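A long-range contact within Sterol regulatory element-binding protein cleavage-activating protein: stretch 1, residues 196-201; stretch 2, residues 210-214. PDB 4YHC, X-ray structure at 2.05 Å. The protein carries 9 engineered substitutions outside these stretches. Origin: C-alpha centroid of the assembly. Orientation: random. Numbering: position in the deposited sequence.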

ATOM      1  N   GLY A 196     -11.339  20.360   0.190  1.00 39.03           N
ATOM      2  CA  GLY A 196      -9.922  20.632   0.279  1.00 40.01           C
ATOM      3  C   GLY A 196      -9.340  20.528   1.671  1.00 45.45           C
ATOM      4  O   GLY A 196      -8.122  20.634   1.839  1.00 47.16           O
ATOM      5  N   GLU A 197     -10.174  20.266   2.671  1.00 40.43           N
ATOM      6  CA  GLU A 197      -9.672  20.083   4.045  1.00 41.36           C
ATOM      7  C   GLU A 197      -9.204  18.641   4.274  1.00 31.83           C
ATOM      8  O   GLU A 197      -9.751  17.684   3.726  1.00 28.10           O
ATOM      9  N   VAL A 198      -8.197  18.478   5.103  1.00 32.46           N
ATOM     10  CA  VAL A 198      -7.943  17.157   5.646  1.00 34.61           C
ATOM     11  C   VAL A 198      -8.310  17.168   7.133  1.00 29.45           C
ATOM     12  O   VAL A 198      -7.817  17.980   7.910  1.00 27.71           O
ATOM     13  N   THR A 199      -9.243  16.289   7.483  1.00 27.12           N
ATOM     14  CA  THR A 199      -9.664  16.119   8.852  1.00 26.05           C
ATOM     15  C   THR A 199      -9.029  14.834   9.402  1.00 23.12           C
ATOM     16  O   THR A 199      -9.138  13.747   8.808  1.00 22.75           O
ATOM     17  N   VAL A 200      -8.414  14.953  10.545  1.00 24.60           N
ATOM     18  CA  VAL A 200      -7.837  13.829  11.201  1.00 26.83           C
ATOM     19  C   VAL A 200      -8.610  13.583  12.509  1.00 23.40           C
ATOM     20  O   VAL A 200      -8.552  14.391  13.416  1.00 25.35           O
ATOM     21  N   TYR A 201      -9.255  12.435  12.614  1.00 19.76           N
ATOM     22  CA  TYR A 201      -9.773  11.947  13.924  1.00 26.16           C
ATOM     23  C   TYR A 201      -8.749  11.081  14.651  1.00 26.00           C
ATOM     24  O   TYR A 201      -8.326  10.032  14.132  1.00 26.51           O
ATOM     25  N   PRO A 210     -11.331  15.357  16.544  1.00 43.57           N
ATOM     26  CA  PRO A 210     -11.001  15.785  15.189  1.00 40.75           C
ATOM     27  C   PRO A 210     -10.081  16.969  15.208  1.00 42.29           C
ATOM     28  O   PRO A 210     -10.121  17.779  16.116  1.00 39.15           O
ATOM     29  N   LYS A 211      -9.255  17.074  14.194  1.00 35.68           N
ATOM     30  CA  LYS A 211      -8.578  18.298  13.920  1.00 35.46           C
ATOM     31  C   LYS A 211      -8.546  18.491  12.435  1.00 37.98           C
ATOM     32  O   LYS A 211      -8.546  17.518  11.687  1.00 39.69           O
ATOM     33  N   ILE A 212      -8.470  19.739  12.008  1.00 31.27           N
ATOM     34  CA  ILE A 212      -8.316  20.036  10.598  1.00 33.06           C
ATOM     35  C   ILE A 212      -6.887  20.446  10.436  1.00 34.25           C
ATOM     36  O   ILE A 212      -6.446  21.378  11.122  1.00 33.69           O
ATOM     37  N   LEU A 213      -6.191  19.806   9.501  1.00 26.38           N
ATOM     38  CA  LEU A 213      -4.796  20.113   9.227  1.00 38.85           C
ATOM     39  C   LEU A 213      -4.622  21.340   8.357  1.00 42.01           C
ATOM     40  O   LEU A 213      -5.466  21.619   7.556  1.00 44.55           O
ATOM     41  N   SER A 214      -3.489  22.022   8.481  1.00 44.97           N
ATOM     42  CA  SER A 214      -3.156  23.153   7.587  1.00 52.82           C
ATOM     43  C   SER A 214      -2.077  22.774   6.574  1.00 48.64           C
ATOM     44  O   SER A 214      -0.977  22.374   6.970  1.00 52.09           O
TER

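The two stretches run antiparallel, with strand axes 4.6 Å apart at closest approach. Side chains of Thr199, Tyr201, Pro210 and Ile212 lie on one face of the sheet; those of Val200 and Lys211 lie on the other. The polar links across the contact are backbone hydrogen bonds.

Pro210 pairs with Tyr201 at a non-hydrogen-bonded position. Pro210 CB sits over one face of the Tyr201 ring, 3.9 Å from the ring centroid, in a CH-pi contact. Tyr201 has chi1 in m and chi2 at -88°, and the end of its side chain comes nearer to stretch 2. Pro210 CA also makes a CA-H...O contact with Val200 O, at 3.3 Å.

Lys211 is paired with Val200 by two hydrogen bonds: Val200 N to Lys211 O at 2.8 Å, and Lys211 N to Val200 O at 2.9 Å. Its side chain starts on the same face as Val200, but its end leads away. Chi1 and chi2 are off the wells, and chi3 and chi4 are both m. The amine has no partner in stretch 1.

Ile212 faces Thr199, and both have chi1 in m. The isoleucine chi2 is also m. Its end bends nearer to stretch 1, and Ile212 CD1 lies 3.3 Å from Thr199 OG1. This is a close contact with a methyl group, which offers the hydroxyl no polar partner. Ile212 CG2 touches Glu197 CB at 4.1 Å.

Leu213 points toward stretch 1. Chi1 is off the wells at -95° and chi2 is p. It packs against two valines: Leu213 CD2 is 3.6 Å from Val198 CG2, and Leu213 CD1 is 3.4 Å from Val200 CG2. Val200 is t; Val198 has an off-well chi1 of 19°. Leu213 N donates to Val198 O at 2.9 Å.

Ser214 points away and does not touch stretch 1.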

ATOM      1  CB  GLU A 197     -10.773  20.423   5.055  1.00 45.56           C
ATOM      2  CG  GLU A 197     -11.391  21.818   4.877  1.00 61.12           C
ATOM      3  CD  GLU A 197     -12.725  22.014   5.617  1.00 72.06           C
ATOM      4  OE1 GLU A 197     -13.821  21.600   5.127  1.00 75.86           O
ATOM      5  OE2 GLU A 197     -12.679  22.617   6.695  1.00 75.03           O
ATOM      6  CB  VAL A 198      -6.547  16.545   5.272  1.00 39.04           C
ATOM      7  CG1 VAL A 198      -5.568  17.562   4.824  1.00 46.06           C
ATOM      8  CG2 VAL A 198      -5.984  15.721   6.397  1.00 29.80           C
ATOM      9  CB  THR A 199     -11.202  15.990   8.974  1.00 27.52           C
ATOM     10  OG1 THR A 199     -11.808  17.195   8.553  1.00 28.38           O
ATOM     11  CG2 THR A 199     -11.622  15.737  10.423  1.00 26.72           C
ATOM     12  CB  VAL A 200      -6.386  14.039  11.536  1.00 23.20           C
ATOM     13  CG1 VAL A 200      -5.837  12.770  12.171  1.00 20.41           C
ATOM     14  CG2 VAL A 200      -5.548  14.433  10.330  1.00 25.17           C
ATOM     15  CB  TYR A 201     -11.016  11.103  13.741  1.00 29.34           C
ATOM     16  CG  TYR A 201     -12.271  11.905  13.650  1.00 37.00           C
ATOM     17  CD1 TYR A 201     -12.971  12.248  14.800  1.00 39.29           C
ATOM     18  CD2 TYR A 201     -12.768  12.290  12.426  1.00 34.39           C
ATOM     19  CE1 TYR A 201     -14.104  12.986  14.724  1.00 44.38           C
ATOM     20  CE2 TYR A 201     -13.894  13.033  12.336  1.00 40.22           C
ATOM     21  CZ  TYR A 201     -14.554  13.378  13.481  1.00 45.24           C
ATOM     22  OH  TYR A 201     -15.689  14.078  13.375  1.00 49.00           O
ATOM     23  CB  PRO A 210     -12.363  16.192  14.593  1.00 37.67           C
ATOM     24  CG  PRO A 210     -13.167  16.600  15.774  1.00 43.31           C
ATOM     25  CD  PRO A 210     -12.657  15.854  16.972  1.00 44.20           C
ATOM     26  CB  LYS A 211      -7.177  18.262  14.451  1.00 39.17           C
ATOM     27  CG  LYS A 211      -7.078  18.867  15.831  1.00 57.29           C
ATOM     28  CD  LYS A 211      -5.762  19.609  16.005  1.00 67.70           C
ATOM     29  CE  LYS A 211      -4.655  18.664  16.426  1.00 64.93           C
ATOM     30  NZ  LYS A 211      -4.799  18.269  17.858  1.00 61.48           N
ATOM     31  CB  ILE A 212      -9.128  21.241  10.101  1.00 37.25           C
ATOM     32  CG1 ILE A 212     -10.586  21.192  10.580  1.00 45.57           C
ATOM     33  CG2 ILE A 212      -8.975  21.375   8.580  1.00 34.99           C
ATOM     34  CD1 ILE A 212     -11.485  20.230   9.869  1.00 50.87           C
ATOM     35  CB  LEU A 213      -4.187  18.954   8.453  1.00 43.66           C
ATOM     36  CG  LEU A 213      -3.458  17.935   9.283  1.00 41.69           C
ATOM     37  CD1 LEU A 213      -4.211  17.564  10.547  1.00 41.14           C
ATOM     38  CD2 LEU A 213      -3.165  16.749   8.377  1.00 31.01           C
ATOM     39  CB  SER A 214      -2.632  24.346   8.397  1.00 57.20           C
ATOM     40  OG  SER A 214      -3.384  24.555   9.584  1.00 64.64           O
TER